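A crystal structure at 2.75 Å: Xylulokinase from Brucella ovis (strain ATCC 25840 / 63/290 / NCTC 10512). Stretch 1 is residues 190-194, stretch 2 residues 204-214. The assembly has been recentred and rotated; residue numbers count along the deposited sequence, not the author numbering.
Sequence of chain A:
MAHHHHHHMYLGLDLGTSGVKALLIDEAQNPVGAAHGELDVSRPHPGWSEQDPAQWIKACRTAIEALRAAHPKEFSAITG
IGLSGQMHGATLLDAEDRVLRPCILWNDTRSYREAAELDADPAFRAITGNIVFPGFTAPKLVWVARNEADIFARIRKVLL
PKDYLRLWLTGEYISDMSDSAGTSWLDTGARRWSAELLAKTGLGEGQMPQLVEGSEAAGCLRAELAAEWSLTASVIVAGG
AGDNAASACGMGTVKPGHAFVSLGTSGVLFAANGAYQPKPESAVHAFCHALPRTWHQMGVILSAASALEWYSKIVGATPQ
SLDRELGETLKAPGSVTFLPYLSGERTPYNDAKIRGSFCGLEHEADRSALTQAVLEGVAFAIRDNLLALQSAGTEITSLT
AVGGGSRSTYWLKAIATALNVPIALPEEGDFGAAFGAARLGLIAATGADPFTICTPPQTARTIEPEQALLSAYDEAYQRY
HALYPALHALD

Stretch 1, residues 190-194: ARRWS
Stretch 2, residues 204-214: GEGQMPQLVEG

The indole of Trp193 is clamped on both faces by aliphatic and thioether groups of the second stretch while its edge is tethered by a hydrogen bond to the same segment. Over one face, Leu211 CD1 lies 3.4 Å from the centroid of the five-membered ring of Trp193 and only 12° off the ring normal, a close CH-pi contact. Over the opposite face, Met208 CB stands 3.8 Å from the centroid of the Trp193 five-membered ring, 29° off the normal, and Met208 SD lies 4.0 Å from the centroid of the Trp193 six-membered ring, 13° off its normal. Met208 thus spans both rings, with CB over the five-membered ring and SD over the six-membered ring.

In the plane between these two layers, Trp193 NE1 donates to Pro209 O at 3.0 Å with an N-H...O angle of 162°. This bond fixes the indole edge against the backbone between Met208 and Leu211, the two residues that cover its faces. The Pro209 ring, in the C-gamma endo pucker, adds a looser apolar contact, its CD 4.2 Å from Trp193 CZ2. Trp193 adopts chi1 -70° (m) and chi2 121°; Leu211 is m,t, and Met208 is m,m with chi3 at 103°, between wells. The CA-to-CB bonds of Trp193, Met208 and Leu211 all point toward the partner stretch. The CA-to-CB bond of Glu205 points sideways, but the extended side chain (t,t, chi3 177°) brings its OE1 to 3.7 Å from Trp193 CB.

The second anchor is ionic. Arg191 and Glu213 form a bidentate salt bridge, with Arg191 NE to Glu213 OE2 at 2.8 Å (155°) and Arg191 NH2 to Glu213 OE1 at 2.7 Å (175°). Both CA-to-CB bonds run sideways, but the ends of both side chains come nearer and meet: Arg191 is m,t,p with chi4 88°, Glu213 m,m with chi3 -13°. OE1 lies near the guanidinium plane, as expected for such pairing.

Arg191 has phi/psi 58/40, a left-handed backbone conformation just before the short strand 192-193 (-144/159, then -66/149). In stretch 2, residues 205-207 form a 3-10 segment, with Gln207 N bonded to Gly204 O (3.2 Å) and Met208 N to Glu205 O (2.9 Å); Gln207 OE1 also accepts from Gly204 N at 2.9 Å. Met208 and Pro209 then extend (-101/156, -72/165) into strand 210-212. Nearest CA atoms are Arg192 to Leu211 at 7.4 Å and Trp193 to Glu205 at 7.1 Å. No backbone-to-backbone hydrogen bond joins the stretches, and 435 Å² is buried in total.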

ATOM      1  N   ALA A 190      15.335  11.393  -8.120  1.00 43.42           N
ATOM      2  CA  ALA A 190      16.681  11.582  -7.600  1.00 45.04           C
ATOM      3  C   ALA A 190      16.943  10.847  -6.289  1.00 41.41           C
ATOM      4  O   ALA A 190      18.097  10.798  -5.862  1.00 39.30           O
ATOM      5  CB  ALA A 190      16.960  13.080  -7.395  1.00 44.56           C
ATOM      6  N   ARG A 191      15.907  10.304  -5.635  1.00 41.82           N
ATOM      7  CA  ARG A 191      16.046   9.585  -4.361  1.00 39.00           C
ATOM      8  C   ARG A 191      16.687  10.462  -3.276  1.00 41.62           C
ATOM      9  O   ARG A 191      17.523  10.020  -2.486  1.00 52.18           O
ATOM     10  CB  ARG A 191      16.833   8.290  -4.579  1.00 40.89           C
ATOM     11  CG  ARG A 191      16.211   7.424  -5.657  1.00 35.80           C
ATOM     12  CD  ARG A 191      16.942   6.136  -5.863  1.00 36.47           C
ATOM     13  NE  ARG A 191      16.523   5.031  -4.991  1.00 44.17           N
ATOM     14  CZ  ARG A 191      15.531   4.190  -5.266  1.00 42.58           C
ATOM     15  NH1 ARG A 191      14.825   4.350  -6.376  1.00 40.07           N
ATOM     16  NH2 ARG A 191      15.251   3.184  -4.439  1.00 38.27           N
ATOM     17  N   ARG A 192      16.298  11.726  -3.233  1.00 38.93           N
ATOM     18  CA  ARG A 192      16.855  12.673  -2.282  1.00 42.38           C
ATOM     19  C   ARG A 192      15.718  13.598  -1.871  1.00 36.74           C
ATOM     20  O   ARG A 192      14.737  13.749  -2.599  1.00 45.40           O
ATOM     21  CB  ARG A 192      18.070  13.459  -2.886  1.00 38.09           C
ATOM     22  N   TRP A 193      15.868  14.255  -0.720  1.00 33.92           N
ATOM     23  CA  TRP A 193      14.903  15.276  -0.319  1.00 33.16           C
ATOM     24  C   TRP A 193      14.946  16.481  -1.265  1.00 39.69           C
ATOM     25  O   TRP A 193      15.985  16.818  -1.852  1.00 50.43           O
ATOM     26  CB  TRP A 193      15.181  15.753   1.120  1.00 39.29           C
ATOM     27  CG  TRP A 193      14.875  14.734   2.220  1.00 42.52           C
ATOM     28  CD1 TRP A 193      15.748  14.230   3.152  1.00 47.20           C
ATOM     29  CD2 TRP A 193      13.611  14.113   2.488  1.00 32.83           C
ATOM     30  NE1 TRP A 193      15.103  13.335   3.972  1.00 45.64           N
ATOM     31  CE2 TRP A 193      13.789  13.256   3.591  1.00 42.22           C
ATOM     32  CE3 TRP A 193      12.340  14.220   1.917  1.00 28.76           C
ATOM     33  CZ2 TRP A 193      12.745  12.491   4.117  1.00 47.03           C
ATOM     34  CZ3 TRP A 193      11.291  13.457   2.448  1.00 30.49           C
ATOM     35  CH2 TRP A 193      11.506  12.599   3.524  1.00 32.18           C
ATOM     36  N   SER A 194      13.797  17.126  -1.423  1.00 39.63           N
ATOM     37  CA  SER A 194      13.694  18.365  -2.189  1.00 40.97           C
ATOM     38  C   SER A 194      13.666  19.539  -1.208  1.00 41.31           C
ATOM     39  O   SER A 194      12.718  19.686  -0.431  1.00 49.70           O
ATOM     40  CB  SER A 194      12.443  18.364  -3.063  1.00 36.80           C
ATOM     41  OG  SER A 194      12.202  19.661  -3.606  1.00 43.33           O
ATOM     42  N   GLY A 204      12.595  22.490   6.902  1.00 37.78           N
ATOM     43  CA  GLY A 204      13.904  22.361   6.317  1.00 38.91           C
ATOM     44  C   GLY A 204      14.292  20.898   6.339  1.00 43.70           C
ATOM     45  O   GLY A 204      13.612  20.073   6.946  1.00 35.91           O
ATOM     46  N   GLU A 205      15.391  20.583   5.647  1.00 53.95           N
ATOM     47  CA  GLU A 205      15.822  19.190   5.547  1.00 52.83           C
ATOM     48  C   GLU A 205      16.301  18.629   6.881  1.00 52.83           C
ATOM     49  O   GLU A 205      16.203  17.416   7.110  1.00 57.75           O
ATOM     50  CB  GLU A 205      16.901  19.079   4.477  1.00 56.55           C
ATOM     51  CG  GLU A 205      17.345  17.680   4.156  1.00 57.22           C
ATOM     52  CD  GLU A 205      18.053  17.638   2.825  1.00 61.25           C
ATOM     53  OE1 GLU A 205      18.543  16.553   2.435  1.00 62.79           O
ATOM     54  OE2 GLU A 205      18.128  18.711   2.183  1.00 59.70           O
ATOM     55  N   GLY A 206      16.784  19.490   7.783  1.00 41.93           N
ATOM     56  CA  GLY A 206      17.211  19.064   9.101  1.00 40.87           C
ATOM     57  C   GLY A 206      16.096  18.561   9.987  1.00 45.41           C
ATOM     58  O   GLY A 206      16.380  18.000  11.049  1.00 51.87           O
ATOM     59  N   GLN A 207      14.845  18.811   9.608  1.00 37.49           N
ATOM     60  CA  GLN A 207      13.678  18.271  10.283  1.00 38.87           C
ATOM     61  C   GLN A 207      13.217  16.971   9.656  1.00 37.08           C
ATOM     62  O   GLN A 207      12.172  16.458  10.055  1.00 39.21           O
ATOM     63  CB  GLN A 207      12.516  19.270  10.262  1.00 43.46           C
ATOM     64  CG  GLN A 207      12.652  20.466  11.198  1.00 52.61           C
ATOM     65  CD  GLN A 207      11.710  21.592  10.793  1.00 59.86           C
ATOM     66  OE1 GLN A 207      11.699  22.023   9.635  1.00 61.55           O
ATOM     67  NE2 GLN A 207      10.897  22.059  11.738  1.00 53.28           N
ATOM     68  N   MET A 208      13.914  16.477   8.616  1.00 33.58           N
ATOM     69  CA  MET A 208      13.613  15.170   8.055  1.00 31.93           C
ATOM     70  C   MET A 208      14.618  14.163   8.571  1.00 36.27           C
ATOM     71  O   MET A 208      15.734  14.530   8.955  1.00 45.52           O
ATOM     72  CB  MET A 208      13.642  15.187   6.512  1.00 31.29           C
ATOM     73  CG  MET A 208      12.736  16.190   5.807  1.00 30.81           C
ATOM     74  SD  MET A 208      10.992  15.753   5.858  1.00 35.00           S
ATOM     75  CE  MET A 208      10.342  16.857   7.120  1.00 29.57           C
ATOM     76  N   PRO A 209      14.262  12.880   8.598  1.00 37.19           N
ATOM     77  CA  PRO A 209      15.261  11.844   8.884  1.00 37.15           C
ATOM     78  C   PRO A 209      16.202  11.677   7.701  1.00 33.32           C
ATOM     79  O   PRO A 209      15.936  12.111   6.580  1.00 40.21           O
ATOM     80  CB  PRO A 209      14.418  10.582   9.096  1.00 34.31           C
ATOM     81  CG  PRO A 209      13.247  10.796   8.184  1.00 29.46           C
ATOM     82  CD  PRO A 209      12.948  12.289   8.282  1.00 30.79           C
ATOM     83  N   GLN A 210      17.312  11.000   7.955  1.00 36.88           N
ATOM     84  CA  GLN A 210      18.247  10.674   6.891  1.00 44.10           C
ATOM     85  C   GLN A 210      17.686   9.522   6.068  1.00 43.94           C
ATOM     86  O   GLN A 210      16.922   8.693   6.574  1.00 42.41           O
ATOM     87  CB  GLN A 210      19.637  10.348   7.453  1.00 38.54           C
ATOM     88  N   LEU A 211      18.012   9.528   4.771  1.00 37.87           N
ATOM     89  CA  LEU A 211      17.485   8.580   3.799  1.00 33.29           C
ATOM     90  C   LEU A 211      18.479   7.463   3.491  1.00 42.97           C
ATOM     91  O   LEU A 211      19.697   7.678   3.443  1.00 54.37           O
ATOM     92  CB  LEU A 211      17.094   9.297   2.511  1.00 32.74           C
ATOM     93  CG  LEU A 211      15.961  10.297   2.725  1.00 31.28           C
ATOM     94  CD1 LEU A 211      15.827  11.208   1.533  1.00 31.52           C
ATOM     95  CD2 LEU A 211      14.674   9.519   2.940  1.00 37.36           C
ATOM     96  N   VAL A 212      17.939   6.262   3.291  1.00 34.96           N
ATOM     97  CA  VAL A 212      18.688   5.060   2.952  1.00 39.91           C
ATOM     98  C   VAL A 212      17.808   4.254   2.010  1.00 41.90           C
ATOM     99  O   VAL A 212      16.615   4.520   1.870  1.00 44.03           O
ATOM    100  CB  VAL A 212      19.046   4.200   4.189  1.00 41.23           C
ATOM    101  CG1 VAL A 212      19.977   4.926   5.128  1.00 38.11           C
ATOM    102  CG2 VAL A 212      17.774   3.767   4.919  1.00 34.43           C
ATOM    103  N   GLU A 213      18.398   3.249   1.368  1.00 40.41           N
ATOM    104  CA  GLU A 213      17.572   2.288   0.651  1.00 38.70           C
ATOM    105  C   GLU A 213      16.979   1.303   1.647  1.00 36.68           C
ATOM    106  O   GLU A 213      17.573   1.022   2.689  1.00 39.37           O
ATOM    107  CB  GLU A 213      18.357   1.546  -0.430  1.00 36.37           C
ATOM    108  CG  GLU A 213      18.957   2.473  -1.458  1.00 37.71           C
ATOM    109  CD  GLU A 213      17.927   3.152  -2.302  1.00 48.46           C
ATOM    110  OE1 GLU A 213      16.747   2.747  -2.288  1.00 47.97           O
ATOM    111  OE2 GLU A 213      18.310   4.108  -2.988  1.00 54.50           O
ATOM    112  N   GLY A 214      15.771   0.823   1.336  1.00 34.57           N
ATOM    113  CA  GLY A 214      15.045  -0.009   2.278  1.00 31.79           C
ATOM    114  C   GLY A 214      15.782  -1.264   2.680  1.00 33.69           C
ATOM    115  O   GLY A 214      15.606  -1.762   3.793  1.00 43.95           O
TER